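Local coordinates for DUF6844 domain-containing protein (Francisella tularensis subsp. tularensis, PDB 4QVR) that is of unknown function but contains a DUF6844 domain and probably an N-terminal signal peptide, consistent with export from the cytoplasm, at residues Ala71-Ala76 and Val320-Asp325; Asp100-Tyr105 and Lys255-Glu260; Leu140-Ala145 and Ile267-Ile272; Lys327-Ala332 and Val445-Pro450. One frame throughout, in Å; residues are numbered along the deposited sequence.

Contacts 1 to 3 each set a helix against a strand of one of two antiparallel sheets; contact 4 pairs two strands within one of them. No ligand or active site is known for this protein. Contacts 2 and 3 share the three-stranded sheet, their centres 10 Å apart, and the backbone bonds F257 O to G268 N and K255 O to V270 N, both 2.9 Å, probably tie their strands together. Contact 1 reaches the four-stranded sheet whose two inner strands contact 4 pairs: the centres are 11 Å apart, and G321 O probably accepts a bond from Y329 N. Helix 67-78 touches both sheets: L73 CD2 also lies 3.9 Å from I272 CD1 of contact 3. Contacts 2 and 4 lie farthest apart, about 24 Å between centres.

Contact 1 (Ala71-Ala76 and Val320-Asp325)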
loop_
_atom_site.group_PDB
_atom_site.type_symbol
_atom_site.label_atom_id
_atom_site.label_comp_id
_atom_site.label_asym_id
_atom_site.label_seq_id
_atom_site.Cartn_x
_atom_site.Cartn_y
_atom_site.Cartn_z
ATOM N N ALA A 71 -5.175 19.888 -0.420
ATOM C CA ALA A 71 -4.400 20.345 0.741
ATOM C C ALA A 71 -4.143 19.189 1.712
ATOM O O ALA A 71 -3.211 19.248 2.502
ATOM C CB ALA A 71 -5.122 21.473 1.462
ATOM N N ASN A 72 -4.990 18.157 1.676
ATOM C CA ASN A 72 -4.808 16.987 2.544
ATOM C C ASN A 72 -3.657 16.141 2.031
ATOM O O ASN A 72 -2.734 15.807 2.780
ATOM C CB ASN A 72 -6.066 16.114 2.593
ATOM C CG ASN A 72 -7.285 16.856 3.109
ATOM O OD1 ASN A 72 -8.413 16.606 2.667
ATOM N ND2 ASN A 72 -7.065 17.781 4.032
ATOM N N LEU A 73 -3.716 15.792 0.747
ATOM C CA LEU A 73 -2.670 14.978 0.142
ATOM C C LEU A 73 -1.353 15.746 0.037
ATOM O O LEU A 73 -0.298 15.170 0.304
ATOM C CB LEU A 73 -3.117 14.403 -1.209
ATOM C CG LEU A 73 -4.362 13.512 -1.112
ATOM C CD1 LEU A 73 -4.676 12.867 -2.444
ATOM C CD2 LEU A 73 -4.192 12.440 -0.049
ATOM N N ASN A 74 -1.395 17.036 -0.319
ATOM C CA ASN A 74 -0.152 17.820 -0.402
ATOM C C ASN A 74 0.463 18.080 0.975
ATOM O O ASN A 74 1.683 18.014 1.141
ATOM C CB ASN A 74 -0.332 19.141 -1.182
ATOM C CG ASN A 74 -0.334 18.949 -2.706
ATOM O OD1 ASN A 74 -0.317 17.826 -3.221
ATOM N ND2 ASN A 74 -0.329 20.059 -3.432
ATOM N N ASN A 75 -0.360 18.374 1.971
ATOM C CA ASN A 75 0.188 18.610 3.315
ATOM C C ASN A 75 0.793 17.351 3.931
ATOM O O ASN A 75 1.749 17.446 4.707
ATOM C CB ASN A 75 -0.847 19.226 4.260
ATOM C CG ASN A 75 -1.237 20.639 3.852
ATOM O OD1 ASN A 75 -0.602 21.245 2.980
ATOM N ND2 ASN A 75 -2.282 21.174 4.482
ATOM N N ALA A 76 0.232 16.189 3.590
ATOM C CA ALA A 76 0.728 14.912 4.088
ATOM C C ALA A 76 2.145 14.671 3.539
ATOM O O ALA A 76 3.044 14.239 4.269
ATOM C CB ALA A 76 -0.214 13.784 3.700
ATOM N N VAL A 320 0.299 10.583 -3.817
ATOM C CA VAL A 320 -0.267 11.342 -4.890
ATOM C C VAL A 320 -0.291 12.778 -4.447
ATOM O O VAL A 320 -0.675 13.088 -3.327
ATOM C CB VAL A 320 -1.689 10.902 -5.265
ATOM C CG1 VAL A 320 -2.279 11.847 -6.294
ATOM C CG2 VAL A 320 -1.673 9.485 -5.820
ATOM N N GLY A 321 0.143 13.651 -5.341
ATOM C CA GLY A 321 0.133 15.075 -5.090
ATOM C C GLY A 321 -0.400 15.782 -6.321
ATOM O O GLY A 321 -0.715 15.141 -7.342
ATOM N N PHE A 322 -0.474 17.104 -6.229
ATOM C CA PHE A 322 -0.995 17.949 -7.308
ATOM C C PHE A 322 -0.114 19.177 -7.410
ATOM O O PHE A 322 0.099 19.858 -6.414
ATOM C CB PHE A 322 -2.437 18.340 -7.011
ATOM C CG PHE A 322 -3.364 17.156 -6.837
ATOM C CD1 PHE A 322 -3.939 16.533 -7.938
ATOM C CD2 PHE A 322 -3.659 16.664 -5.568
ATOM C CE1 PHE A 322 -4.791 15.457 -7.777
ATOM C CE2 PHE A 322 -4.506 15.587 -5.405
ATOM C CZ PHE A 322 -5.075 14.975 -6.510
ATOM N N GLY A 323 0.416 19.444 -8.603
ATOM C CA GLY A 323 1.331 20.578 -8.812
ATOM C C GLY A 323 0.674 21.929 -9.057
ATOM O O GLY A 323 -0.553 22.054 -8.996
ATOM N N GLU A 324 1.512 22.935 -9.318
ATOM C CA GLU A 324 1.071 24.313 -9.604
ATOM C C GLU A 324 -0.102 24.323 -10.581
ATOM O O GLU A 324 -1.164 24.877 -10.298
ATOM C CB GLU A 324 2.233 25.121 -10.209
ATOM C CG GLU A 324 3.374 25.477 -9.252
ATOM C CD GLU A 324 3.110 26.728 -8.420
ATOM O OE1 GLU A 324 3.470 26.728 -7.221
ATOM O OE2 GLU A 324 2.545 27.713 -8.956
ATOM N N ASP A 325 0.109 23.673 -11.722
ATOM C CA ASP A 325 -0.881 23.570 -12.804
ATOM C C ASP A 325 -2.159 22.751 -12.504
ATOM O O ASP A 325 -2.955 22.517 -13.415
ATOM C CB ASP A 325 -0.196 22.968 -14.047
ATOM C CG ASP A 325 0.392 21.570 -13.789
ATOM O OD1 ASP A 325 0.432 21.134 -12.617
ATOM O OD2 ASP A 325 0.830 20.911 -14.755
HETATM O O HOH W 1 -0.325 12.499 -0.467
#
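N74 grips the backbone of F322 with both ends of its amide. N74 OD1 accepts a bond from F322 N at 3.1 Å, on a lone pair in the carbonyl plane, and N74 ND2 gives a nearly straight bond (169°) to F322 O at 3.0 Å, with that oxygen close to the amide plane. The two bonds close a ring that fixes the rotation of the amide and gives both polar atoms of the buried amide a partner. With CG beside its own backbone N (chi1 -79°), the side chain reaches across the strand end, where OD1 also lies 3.4 Å from G321 CA.

A water forms the second polar link, donating to L73 O and to V320 O. L73 packs beside this: its CB lies 3.5 Å from V320 O, and the apolar contact proper is CD1 at the edge of the F322 ring, 4.0 Å from CE2.

Helix 67-78 crosses the end of strand 318-322 at a steep angle, 111° between their directions. D69 and V70 of the same helix touch the F322 side chain, while L73 also packs on L252 and I254 of strand 251-261, so the helix lies between the two sheets.

Contact 2 (Asp100-Tyr105 and Lys255-Glu260)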
loop_
_atom_site.group_PDB
_atom_site.type_symbol
_atom_site.label_atom_id
_atom_site.label_comp_id
_atom_site.label_asym_id
_atom_site.label_seq_id
_atom_site.Cartn_x
_atom_site.Cartn_y
_atom_site.Cartn_z
ATOM N N ASP A 100 0.658 3.582 18.438
ATOM C CA ASP A 100 0.424 4.857 19.120
ATOM C C ASP A 100 0.621 6.022 18.180
ATOM O O ASP A 100 -0.256 6.879 18.076
ATOM C CB ASP A 100 1.312 5.038 20.340
ATOM C CG ASP A 100 0.932 4.119 21.490
ATOM O OD1 ASP A 100 -0.198 3.571 21.506
ATOM O OD2 ASP A 100 1.768 3.968 22.409
ATOM N N VAL A 101 1.743 6.056 17.474
ATOM C CA VAL A 101 1.997 7.166 16.571
ATOM C C VAL A 101 1.006 7.192 15.397
ATOM O O VAL A 101 0.631 8.258 14.940
ATOM C CB VAL A 101 3.444 7.204 16.058
ATOM C CG1 VAL A 101 4.415 7.293 17.225
ATOM C CG2 VAL A 101 3.743 5.995 15.216
HETATM N N MSE A 102 0.567 6.036 14.917
HETATM C CA MSE A 102 -0.403 6.051 13.818
HETATM C C MSE A 102 -1.764 6.486 14.306
HETATM O O MSE A 102 -2.396 7.267 13.629
HETATM C CB MSE A 102 -0.465 4.767 13.023
HETATM C CG MSE A 102 0.871 4.548 12.335
HETATM SE SE MSE A 102 0.687 2.875 11.332
HETATM C CE MSE A 102 0.313 1.457 12.625
ATOM N N GLU A 103 -2.234 5.975 15.444
ATOM C CA GLU A 103 -3.539 6.386 16.012
ATOM C C GLU A 103 -3.578 7.916 16.246
ATOM O O GLU A 103 -4.541 8.573 15.922
ATOM C CB GLU A 103 -3.812 5.707 17.360
ATOM C CG GLU A 103 -3.951 4.188 17.363
ATOM C CD GLU A 103 -5.274 3.665 16.831
ATOM O OE1 GLU A 103 -5.915 4.355 16.000
ATOM O OE2 GLU A 103 -5.658 2.533 17.241
ATOM N N ASN A 104 -2.529 8.450 16.849
ATOM C CA ASN A 104 -2.388 9.871 17.042
ATOM C C ASN A 104 -2.405 10.657 15.750
ATOM O O ASN A 104 -3.010 11.740 15.659
ATOM C CB ASN A 104 -1.108 10.154 17.776
ATOM C CG ASN A 104 -1.221 9.865 19.257
ATOM O OD1 ASN A 104 -2.328 9.748 19.807
ATOM N ND2 ASN A 104 -0.078 9.797 19.928
ATOM N N TYR A 105 -1.717 10.149 14.745
ATOM C CA TYR A 105 -1.715 10.823 13.448
ATOM C C TYR A 105 -3.139 10.850 12.843
ATOM O O TYR A 105 -3.597 11.859 12.301
ATOM C CB TYR A 105 -0.717 10.136 12.503
ATOM C CG TYR A 105 -0.610 10.804 11.167
ATOM C CD1 TYR A 105 0.177 11.940 10.984
ATOM C CD2 TYR A 105 -1.322 10.310 10.060
ATOM C CE1 TYR A 105 0.251 12.565 9.731
ATOM C CE2 TYR A 105 -1.256 10.934 8.832
ATOM C CZ TYR A 105 -0.485 12.051 8.666
ATOM O OH TYR A 105 -0.438 12.622 7.400
ATOM N N LYS A 255 0.821 8.378 4.928
ATOM C CA LYS A 255 1.870 8.596 5.867
ATOM C C LYS A 255 2.485 7.262 6.268
ATOM O O LYS A 255 1.775 6.272 6.450
ATOM C CB LYS A 255 1.250 9.219 7.122
ATOM C CG LYS A 255 2.243 9.648 8.205
ATOM C CD LYS A 255 2.985 10.899 7.760
ATOM C CE LYS A 255 4.185 11.168 8.642
ATOM N NZ LYS A 255 4.987 12.275 8.095
ATOM N N THR A 256 3.814 7.217 6.373
ATOM C CA THR A 256 4.502 6.025 6.835
ATOM C C THR A 256 5.379 6.443 7.979
ATOM O O THR A 256 5.715 7.616 8.077
ATOM C CB THR A 256 5.365 5.379 5.767
ATOM O OG1 THR A 256 6.166 6.384 5.131
ATOM C CG2 THR A 256 4.495 4.726 4.719
ATOM N N PHE A 257 5.752 5.472 8.819
ATOM C CA PHE A 257 6.597 5.675 9.993
ATOM C C PHE A 257 7.559 4.500 10.158
ATOM O O PHE A 257 7.207 3.363 9.834
ATOM C CB PHE A 257 5.760 5.691 11.280
ATOM C CG PHE A 257 4.754 6.795 11.347
ATOM C CD1 PHE A 257 5.104 8.033 11.863
ATOM C CD2 PHE A 257 3.455 6.585 10.943
ATOM C CE1 PHE A 257 4.178 9.056 11.937
ATOM C CE2 PHE A 257 2.530 7.599 11.017
ATOM C CZ PHE A 257 2.895 8.836 11.506
ATOM N N VAL A 258 8.752 4.765 10.673
ATOM C CA VAL A 258 9.733 3.696 10.864
ATOM C C VAL A 258 10.237 3.666 12.293
ATOM O O VAL A 258 10.428 4.705 12.906
ATOM C CB VAL A 258 10.941 3.819 9.909
ATOM C CG1 VAL A 258 11.699 5.119 10.116
ATOM C CG2 VAL A 258 11.882 2.639 10.089
ATOM N N VAL A 259 10.410 2.458 12.823
ATOM C CA VAL A 259 10.952 2.272 14.148
ATOM C C VAL A 259 11.960 1.105 14.139
ATOM O O VAL A 259 11.727 0.078 13.511
ATOM C CB VAL A 259 9.861 1.928 15.191
ATOM C CG1 VAL A 259 10.476 1.753 16.581
ATOM C CG2 VAL A 259 8.828 3.000 15.277
ATOM N N GLU A 260 13.072 1.281 14.825
ATOM C CA GLU A 260 14.039 0.200 15.001
ATOM C C GLU A 260 14.042 -0.233 16.463
ATOM O O GLU A 260 14.249 0.591 17.378
ATOM C CB GLU A 260 15.448 0.613 14.604
ATOM C CG GLU A 260 15.611 1.018 13.155
ATOM C CD GLU A 260 17.061 1.315 12.829
ATOM O OE1 GLU A 260 17.899 0.382 12.885
ATOM O OE2 GLU A 260 17.349 2.485 12.503
#
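The F257 ring meets three side chains of helix 94-108, one after another along its length. V101 CG2 stands over one face as a CH-pi contact, 4.2 Å from the ring centroid and shifted toward the rim. M102, a selenomethionine, brings CG obliquely to the CD2-CE2 bond, 3.6 Å from CD2. At the far end F257 CZ approaches Y105, 4.0 Å from its CB, and the two rings form an offset edge-to-face pair: the edge of F257 is turned to the face of Y105, with planes at 75° and centroids 5.9 Å apart.

Y105 has a second partner in K255, whose aliphatic chain crosses its ring at about a right angle. K255 CG lies over the ring centre, 3.7 Å from the centroid in a CH-pi contact, while CB is 3.5 Å from Y105 CE2 and CD comes near CE1. The Y105 ring is carried out to the strand by a CG anti to the backbone N (chi1 -178°).

Beyond this shell, K255 bends at chi2 (73°) and sends its ammonium group away from the helix, where NZ bonds T79 OG1, D80 O and S81 OG; these bonds hold the chain whose methylenes cover Y105. L98, a turn before M102, also touches F257, and M102 reaches on to V270 of strand 264-273 and to S120 and I122 of strand 117-126. Helix 94-108 thus covers one side of the three-stranded sheet, running roughly antiparallel to edge strand 251-261, while T256 and V258 contact helix 134-159.

Contact 3 (Leu140-Ala145 and Ile267-Ile272); sequences LAFEKA and IGVVVI
I267 fits against the helix with its two branches divided between neighbouring residues. CG1, beside the backbone N of I267 itself and anti to its carbonyl carbon (chi1 -66°), meets A141 CB at 3.8 Å and F142 N at 3.7 Å. CG2 turns to F142, 3.9 Å from its CB; the two branches thus rest against the F142 backbone, CG1 at its N and CG2 by its CA and CB, while the side chains cross at a slant.

The F142 ring presents its edge to the strand. I267 CG2 and V269 CG2 both lie near the ring plane, the latter 4.2 Å from CE1. One turn on from A141, A145 CB points at the strand and rests 3.8 Å from both I267 O and V269 CG1. The small alanines A141 and A145 let the backbones come close: F142 CA is 5.4 Å from I267 CA, and the segment axes approach to 7.5 Å. The side chains meet by apolar packing, and all five touching residues are buried.

Helix 134-159 runs with the central strand of the three-stranded sheet at 39°. I267 and V269 also touch V258 and T256 of strand 251-261 respectively, Y316 touches both F142 and I267, and V270, on the other side of the sheet, packs on I106 of helix 94-108.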
loop_
_atom_site.group_PDB
_atom_site.type_symbol
_atom_site.label_atom_id
_atom_site.label_comp_id
_atom_site.label_asym_id
_atom_site.label_seq_id
_atom_site.Cartn_x
_atom_site.Cartn_y
_atom_site.Cartn_z
ATOM N N LEU A 140 11.331 -4.160 2.884
ATOM C CA LEU A 140 10.543 -5.376 2.962
ATOM C C LEU A 140 9.407 -5.178 3.981
ATOM O O LEU A 140 8.260 -5.584 3.777
ATOM C CB LEU A 140 11.438 -6.530 3.397
ATOM C CG LEU A 140 10.681 -7.829 3.650
ATOM C CD1 LEU A 140 10.133 -8.362 2.347
ATOM C CD2 LEU A 140 11.572 -8.862 4.292
ATOM N N ALA A 141 9.756 -4.577 5.105
ATOM C CA ALA A 141 8.802 -4.312 6.176
ATOM C C ALA A 141 7.643 -3.426 5.671
ATOM O O ALA A 141 6.470 -3.658 6.014
ATOM C CB ALA A 141 9.525 -3.666 7.354
ATOM N N PHE A 142 7.972 -2.419 4.855
ATOM C CA PHE A 142 6.947 -1.564 4.263
ATOM C C PHE A 142 6.073 -2.395 3.350
ATOM O O PHE A 142 4.864 -2.274 3.387
ATOM C CB PHE A 142 7.511 -0.370 3.477
ATOM C CG PHE A 142 6.485 0.263 2.572
ATOM C CD1 PHE A 142 5.436 1.001 3.098
ATOM C CD2 PHE A 142 6.549 0.100 1.198
ATOM C CE1 PHE A 142 4.454 1.535 2.268
ATOM C CE2 PHE A 142 5.591 0.667 0.361
ATOM C CZ PHE A 142 4.535 1.370 0.900
ATOM N N GLU A 143 6.674 -3.232 2.527
ATOM C CA GLU A 143 5.881 -4.061 1.594
ATOM C C GLU A 143 4.871 -4.939 2.316
ATOM O O GLU A 143 3.718 -5.087 1.879
ATOM C CB GLU A 143 6.795 -4.900 0.692
ATOM C CG GLU A 143 7.536 -4.041 -0.363
ATOM C CD GLU A 143 8.761 -4.711 -1.003
ATOM O OE1 GLU A 143 8.960 -5.948 -0.868
ATOM O OE2 GLU A 143 9.549 -3.974 -1.646
ATOM N N LYS A 144 5.275 -5.505 3.431
ATOM C CA LYS A 144 4.355 -6.331 4.225
ATOM C C LYS A 144 3.261 -5.496 4.867
ATOM O O LYS A 144 2.128 -5.922 4.949
ATOM C CB LYS A 144 5.106 -7.050 5.340
ATOM C CG LYS A 144 6.027 -8.195 4.891
ATOM C CD LYS A 144 6.876 -8.496 6.113
ATOM C CE LYS A 144 7.647 -9.774 6.093
ATOM N NZ LYS A 144 8.259 -9.867 7.442
ATOM N N ALA A 145 3.627 -4.340 5.397
ATOM C CA ALA A 145 2.656 -3.439 5.967
ATOM C C ALA A 145 1.625 -3.034 4.893
ATOM O O ALA A 145 0.397 -3.092 5.101
ATOM C CB ALA A 145 3.356 -2.192 6.473
ATOM N N ILE A 267 7.819 -0.953 10.115
ATOM C CA ILE A 267 7.206 0.149 9.378
ATOM C C ILE A 267 5.688 0.165 9.608
ATOM O O ILE A 267 5.041 -0.874 9.563
ATOM C CB ILE A 267 7.401 -0.041 7.842
ATOM C CG1 ILE A 267 8.864 0.052 7.401
ATOM C CG2 ILE A 267 6.602 0.963 7.050
ATOM C CD1 ILE A 267 9.458 1.435 7.407
ATOM N N GLY A 268 5.112 1.355 9.789
ATOM C CA GLY A 268 3.675 1.494 9.896
ATOM C C GLY A 268 3.209 2.333 8.714
ATOM O O GLY A 268 3.918 3.216 8.240
ATOM N N VAL A 269 2.050 2.022 8.181
ATOM C CA VAL A 269 1.524 2.784 7.055
ATOM C C VAL A 269 0.071 3.074 7.378
ATOM O O VAL A 269 -0.624 2.237 7.946
ATOM C CB VAL A 269 1.683 2.036 5.716
ATOM C CG1 VAL A 269 0.976 0.703 5.761
ATOM C CG2 VAL A 269 1.154 2.878 4.536
ATOM N N VAL A 270 -0.317 4.316 7.129
ATOM C CA VAL A 270 -1.678 4.764 7.297
ATOM C C VAL A 270 -2.173 4.933 5.873
ATOM O O VAL A 270 -1.530 5.615 5.079
ATOM C CB VAL A 270 -1.736 6.130 8.030
ATOM C CG1 VAL A 270 -3.154 6.714 8.022
ATOM C CG2 VAL A 270 -1.283 5.987 9.463
ATOM N N VAL A 271 -3.298 4.299 5.551
ATOM C CA VAL A 271 -3.915 4.415 4.220
ATOM C C VAL A 271 -5.341 5.023 4.317
ATOM O O VAL A 271 -5.992 4.948 5.366
ATOM C CB VAL A 271 -3.994 3.062 3.474
ATOM C CG1 VAL A 271 -2.602 2.462 3.194
ATOM C CG2 VAL A 271 -4.885 2.046 4.201
ATOM N N ILE A 272 -5.786 5.665 3.228
ATOM C CA ILE A 272 -7.121 6.214 3.139
ATOM C C ILE A 272 -7.707 5.728 1.826
ATOM O O ILE A 272 -6.966 5.442 0.906
ATOM C CB ILE A 272 -7.136 7.747 3.067
ATOM C CG1 ILE A 272 -6.472 8.185 1.761
ATOM C CG2 ILE A 272 -6.514 8.326 4.312
ATOM C CD1 ILE A 272 -6.389 9.656 1.545
#

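Contact 4 (Lys327-Ala332 and Val445-Pro450); sequences KPYILA and VLKWDP
I330 lies beside W448, the two side chains pointing the same way from a hydrogen-bonded antiparallel pair. From the strand, I330 CB stands 3.8 Å from W448 O. CG1, set beside the backbone N (chi1 -62°), carries the chain onward, and CD1 reaches the six-membered part of the indole at its edge, near the ring plane, 3.3 Å from CE3. The same methyl also touches P450 CG at 3.8 Å, while P450 CB lies over a face of the indole toward its rim; the proline therefore folds back beside both residues. L364 and I368 of helix 349-370 pack on I330 and W448 respectively.

Beneath these side chains the backbones are joined by two reciprocal pairs of hydrogen bonds. I330 N bonds W448 O and W448 N bonds I330 O; A332 and L446 exchange the same two bonds, with A332 N 2.9 Å from L446 O.

The opposite face holds the non-hydrogen-bonded pair L331 and K447, where L331 CD2 is 4.1 Å from K447 CB. K447 extends across Y329, its CE 3.4 Å from Y329 CB, and NZ forms a long salt bridge of 3.6 Å with OD2 of D449.

The alternating pairs are those of a regular antiparallel sheet: strands 328-337 and 440-448 form the central pair of four, with helix 349-370 packed on the I330, A332, L446 and W448 face.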
loop_
_atom_site.group_PDB
_atom_site.type_symbol
_atom_site.label_atom_id
_atom_site.label_comp_id
_atom_site.label_asym_id
_atom_site.label_seq_id
_atom_site.Cartn_x
_atom_site.Cartn_y
_atom_site.Cartn_z
ATOM N N LYS A 327 -2.257 19.621 -11.824
ATOM C CA LYS A 327 -2.040 18.269 -12.364
ATOM C C LYS A 327 -1.555 17.272 -11.311
ATOM O O LYS A 327 -0.624 17.561 -10.549
ATOM C CB LYS A 327 -1.004 18.283 -13.502
ATOM C CG LYS A 327 -1.487 18.848 -14.827
ATOM C CD LYS A 327 -2.553 17.961 -15.454
ATOM C CE LYS A 327 -2.969 18.467 -16.825
ATOM N NZ LYS A 327 -3.992 17.582 -17.452
ATOM N N PRO A 328 -2.178 16.083 -11.277
ATOM C CA PRO A 328 -1.731 15.089 -10.327
ATOM C C PRO A 328 -0.432 14.447 -10.755
ATOM O O PRO A 328 -0.144 14.304 -11.929
ATOM C CB PRO A 328 -2.849 14.040 -10.337
ATOM C CG PRO A 328 -3.574 14.242 -11.627
ATOM C CD PRO A 328 -3.412 15.683 -11.979
ATOM N N TYR A 329 0.353 14.051 -9.781
ATOM C CA TYR A 329 1.586 13.387 -10.070
ATOM C C TYR A 329 1.773 12.380 -8.963
ATOM O O TYR A 329 1.180 12.497 -7.890
ATOM C CB TYR A 329 2.737 14.401 -10.140
ATOM C CG TYR A 329 2.878 15.207 -8.878
ATOM C CD1 TYR A 329 3.326 14.616 -7.719
ATOM C CD2 TYR A 329 2.567 16.550 -8.843
ATOM C CE1 TYR A 329 3.460 15.329 -6.557
ATOM C CE2 TYR A 329 2.702 17.277 -7.672
ATOM C CZ TYR A 329 3.155 16.652 -6.535
ATOM O OH TYR A 329 3.310 17.331 -5.355
ATOM N N ILE A 330 2.606 11.389 -9.215
ATOM C CA ILE A 330 2.856 10.366 -8.239
ATOM C C ILE A 330 4.306 10.412 -7.808
ATOM O O ILE A 330 5.194 10.429 -8.645
ATOM C CB ILE A 330 2.523 9.002 -8.841
ATOM C CG1 ILE A 330 1.030 8.997 -9.196
ATOM C CG2 ILE A 330 2.874 7.883 -7.861
ATOM C CD1 ILE A 330 0.635 7.963 -10.212
ATOM N N LEU A 331 4.533 10.459 -6.500
ATOM C CA LEU A 331 5.874 10.465 -5.963
ATOM C C LEU A 331 6.132 9.075 -5.453
ATOM O O LEU A 331 5.219 8.409 -5.004
ATOM C CB LEU A 331 6.009 11.443 -4.819
ATOM C CG LEU A 331 5.679 12.887 -5.144
ATOM C CD1 LEU A 331 5.953 13.738 -3.911
ATOM C CD2 LEU A 331 6.507 13.361 -6.306
ATOM N N ALA A 332 7.378 8.640 -5.556
ATOM C CA ALA A 332 7.801 7.337 -5.096
ATOM C C ALA A 332 9.097 7.530 -4.349
ATOM O O ALA A 332 10.047 8.128 -4.885
ATOM C CB ALA A 332 8.031 6.411 -6.258
ATOM N N VAL A 445 13.468 10.731 -4.442
ATOM C CA VAL A 445 12.043 10.905 -4.607
ATOM C C VAL A 445 11.871 11.036 -6.097
ATOM O O VAL A 445 12.411 11.967 -6.720
ATOM C CB VAL A 445 11.485 12.162 -3.941
ATOM C CG1 VAL A 445 9.979 12.218 -4.162
ATOM C CG2 VAL A 445 11.816 12.180 -2.449
ATOM N N LEU A 446 11.154 10.086 -6.678
ATOM C CA LEU A 446 10.938 10.074 -8.096
ATOM C C LEU A 446 9.532 10.554 -8.352
ATOM O O LEU A 446 8.649 10.363 -7.521
ATOM C CB LEU A 446 11.149 8.668 -8.672
ATOM C CG LEU A 446 12.534 8.013 -8.519
ATOM C CD1 LEU A 446 12.609 6.731 -9.339
ATOM C CD2 LEU A 446 13.662 8.929 -8.943
ATOM N N LYS A 447 9.347 11.207 -9.496
ATOM C CA LYS A 447 8.044 11.708 -9.911
ATOM C C LYS A 447 7.686 11.051 -11.241
ATOM O O LYS A 447 8.475 11.083 -12.188
ATOM C CB LYS A 447 8.050 13.225 -10.092
ATOM C CG LYS A 447 6.701 13.780 -10.524
ATOM C CD LYS A 447 6.822 15.178 -11.096
ATOM C CE LYS A 447 5.488 15.671 -11.638
ATOM N NZ LYS A 447 5.591 16.966 -12.370
ATOM N N TRP A 448 6.496 10.459 -11.280
ATOM C CA TRP A 448 5.965 9.776 -12.441
ATOM C C TRP A 448 4.669 10.449 -12.860
ATOM O O TRP A 448 3.815 10.741 -12.022
ATOM C CB TRP A 448 5.687 8.312 -12.101
ATOM C CG TRP A 448 5.097 7.515 -13.224
ATOM C CD1 TRP A 448 5.662 7.272 -14.438
ATOM C CD2 TRP A 448 3.863 6.805 -13.210
ATOM N NE1 TRP A 448 4.840 6.487 -15.197
ATOM C CE2 TRP A 448 3.730 6.177 -14.460
ATOM C CE3 TRP A 448 2.849 6.651 -12.271
ATOM C CZ2 TRP A 448 2.618 5.412 -14.794
ATOM C CZ3 TRP A 448 1.747 5.893 -12.602
ATOM C CH2 TRP A 448 1.640 5.278 -13.849
ATOM N N ASP A 449 4.530 10.667 -14.163
ATOM C CA ASP A 449 3.354 11.289 -14.745
ATOM C C ASP A 449 2.651 10.268 -15.636
ATOM O O ASP A 449 3.168 9.905 -16.692
ATOM C CB ASP A 449 3.765 12.543 -15.539
ATOM C CG ASP A 449 4.108 13.726 -14.626
ATOM O OD1 ASP A 449 3.207 14.176 -13.880
ATOM O OD2 ASP A 449 5.257 14.227 -14.676
ATOM N N PRO A 450 1.477 9.786 -15.200
ATOM C CA PRO A 450 0.701 8.793 -15.951
ATOM C C PRO A 450 -0.272 9.402 -16.950
ATOM O O PRO A 450 -0.133 9.184 -18.154
ATOM C CB PRO A 450 -0.071 8.069 -14.856
ATOM C CG PRO A 450 -0.225 9.075 -13.756
ATOM C CD PRO A 450 0.867 10.094 -13.892
#